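Local coordinates for protein glutaredoxin 2 (Salmonella enterica subsp. enterica serovar Typhimurium, PDB 3IR4) that probably reduces disulfides and mixed glutathione disulfides as a thiol-dependent oxidoreductase, and binds glutathione between a thioredoxin-like domain and a helical domain, at residues M66-V69 with H70-N74. Residues are numbered along the deposited sequence; the frame is centred on the assembly and turned at random.
With SO4 (sulfate ion), chain D.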
loop_
_atom_site.group_PDB
_atom_site.type_symbol
_atom_site.label_atom_id
_atom_site.label_comp_id
_atom_site.label_asym_id
_atom_site.label_seq_id
_atom_site.Cartn_x
_atom_site.Cartn_y
_atom_site.Cartn_z
HETATM N N MSE A 66 6.408 -0.830 -9.442
HETATM C CA MSE A 66 7.683 -1.561 -9.326
HETATM C C MSE A 66 8.779 -0.908 -10.157
HETATM O O MSE A 66 9.956 -1.010 -9.809
HETATM C CB MSE A 66 7.500 -3.029 -9.649
HETATM C CG MSE A 66 6.570 -3.776 -8.713
HETATM SE SE MSE A 66 6.893 -3.501 -6.812
HETATM C CE MSE A 66 8.676 -4.199 -6.714
ATOM N N ASP A 67 8.413 -0.271 -11.274
ATOM C CA ASP A 67 9.405 0.474 -12.045
ATOM C C ASP A 67 9.920 1.662 -11.241
ATOM O O ASP A 67 11.105 1.962 -11.287
ATOM C CB ASP A 67 8.861 0.918 -13.384
ATOM C CG ASP A 67 8.579 -0.241 -14.316
ATOM O OD1 ASP A 67 8.987 -1.397 -14.039
ATOM O OD2 ASP A 67 7.909 -0.031 -15.333
ATOM N N ILE A 68 9.036 2.350 -10.531
ATOM C CA ILE A 68 9.429 3.438 -9.663
ATOM C C ILE A 68 10.347 2.894 -8.564
ATOM O O ILE A 68 11.376 3.478 -8.270
ATOM C CB ILE A 68 8.186 4.128 -9.070
ATOM C CG1 ILE A 68 7.363 4.780 -10.175
ATOM C CG2 ILE A 68 8.573 5.123 -7.981
ATOM C CD1 ILE A 68 5.986 5.209 -9.721
ATOM N N VAL A 69 9.944 1.812 -7.905
ATOM C CA VAL A 69 10.725 1.212 -6.838
ATOM C C VAL A 69 12.158 0.969 -7.296
ATOM O O VAL A 69 13.100 1.355 -6.638
ATOM C CB VAL A 69 10.054 -0.093 -6.336
ATOM C CG1 VAL A 69 11.020 -0.952 -5.502
ATOM C CG2 VAL A 69 8.778 0.236 -5.518
ATOM N N HIS A 70 12.296 0.280 -8.420
ATOM C CA HIS A 70 13.650 -0.056 -8.890
ATOM C C HIS A 70 14.445 1.151 -9.372
ATOM O O HIS A 70 15.630 1.239 -9.099
ATOM C CB HIS A 70 13.604 -1.149 -9.913
ATOM C CG HIS A 70 13.197 -2.465 -9.338
ATOM N ND1 HIS A 70 12.060 -3.131 -9.731
ATOM C CD2 HIS A 70 13.776 -3.240 -8.381
ATOM C CE1 HIS A 70 11.959 -4.256 -9.045
ATOM N NE2 HIS A 70 12.985 -4.343 -8.212
ATOM N N TYR A 71 13.814 2.084 -10.080
ATOM C CA TYR A 71 14.505 3.288 -10.510
ATOM C C TYR A 71 15.094 4.023 -9.304
ATOM O O TYR A 71 16.279 4.373 -9.250
ATOM C CB TYR A 71 13.529 4.188 -11.268
ATOM C CG TYR A 71 14.105 5.557 -11.580
ATOM C CD1 TYR A 71 15.035 5.736 -12.596
ATOM C CD2 TYR A 71 13.749 6.661 -10.827
ATOM C CE1 TYR A 71 15.578 7.001 -12.867
ATOM C CE2 TYR A 71 14.275 7.923 -11.086
ATOM C CZ TYR A 71 15.197 8.095 -12.101
ATOM O OH TYR A 71 15.722 9.349 -12.375
ATOM N N VAL A 72 14.249 4.270 -8.309
ATOM C CA VAL A 72 14.684 5.014 -7.139
ATOM C C VAL A 72 15.722 4.225 -6.326
ATOM O O VAL A 72 16.675 4.792 -5.877
ATOM C CB VAL A 72 13.475 5.441 -6.283
ATOM C CG1 VAL A 72 13.898 6.161 -4.991
ATOM C CG2 VAL A 72 12.538 6.335 -7.092
ATOM N N ASP A 73 15.551 2.922 -6.163
ATOM C CA ASP A 73 16.520 2.123 -5.428
ATOM C C ASP A 73 17.879 2.121 -6.144
ATOM O O ASP A 73 18.921 2.026 -5.502
ATOM C CB ASP A 73 16.030 0.683 -5.281
ATOM C CG ASP A 73 16.791 -0.106 -4.224
ATOM O OD1 ASP A 73 17.221 0.498 -3.220
ATOM O OD2 ASP A 73 16.933 -1.339 -4.417
ATOM N N ASN A 74 17.864 2.227 -7.461
ATOM C CA ASN A 74 19.067 2.125 -8.272
ATOM C C ASN A 74 19.739 3.436 -8.574
ATOM O O ASN A 74 20.883 3.454 -9.050
ATOM C CB ASN A 74 18.722 1.380 -9.569
ATOM C CG ASN A 74 18.323 -0.059 -9.328
ATOM O OD1 ASN A 74 18.497 -0.614 -8.246
ATOM N ND2 ASN A 74 17.788 -0.698 -10.371
HETATM S S SO4 D . 16.905 9.370 -15.829
HETATM O O1 SO4 D . 17.426 9.391 -14.457
HETATM O O2 SO4 D . 16.087 8.167 -16.106
HETATM O O3 SO4 D . 16.123 10.573 -16.067
HETATM O O4 SO4 D . 18.059 9.437 -16.738
HETATM O O HOH W 1 10.448 -3.036 -12.162
#
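His70 sits one helical turn beyond Met66, a selenomethionine here, and meets it through both backbone and side chain. Its N donates to Met66 O at 3.0 Å, nearly straight at 167°, one of a run of i+4 bonds that continues through Asp73 N to Val69 O at 2.9 Å and on to Asn74 N with His70 O. With CG anti to its own carbonyl carbon (chi1 -69°), the imidazole of His70 leans back along the helix, bringing ND1 within 3.0 Å of Met66 O. The selenomethionine chain bends at chi2 and chi3, so that its CE reaches His70 CE1 at 4.0 Å, the methyl of a selenoether end crossing the ring obliquely.

A water ties this side of the helix together: it donates to Asp67 OD1 at 2.9 Å and is also hydrogen-bonded to His70 ND1. The other ring nitrogen, NE2, bonds Glu173, a carboxylate that would tend to stabilise a protonated imidazole. In the conformer described here, one of two, the hydroxyl of Tyr71 donates to O1 of a sulfate, probably from the crystallisation liquor, at 2.7 Å; Lys56 binds the same ion and makes a cation-pi contact with the ring.

Ile68, Val69 and Val72 suit burial because their side chains carry no polar group to satisfy; Ile68 CG2 meets Val72 CG2 at 4.2 Å. Near the helix end, the carboxylate of Asp73 accepts from the backbone N of Leu80 and of Leu81, pinning the following loop. Within the thioredoxin-like domain, helix 65-74 thus packs through Ile68 and Val72 on helix 13-25 and strand 53-55, while Met66 and Val69 touch helix 173-185 of the C-terminal helical domain.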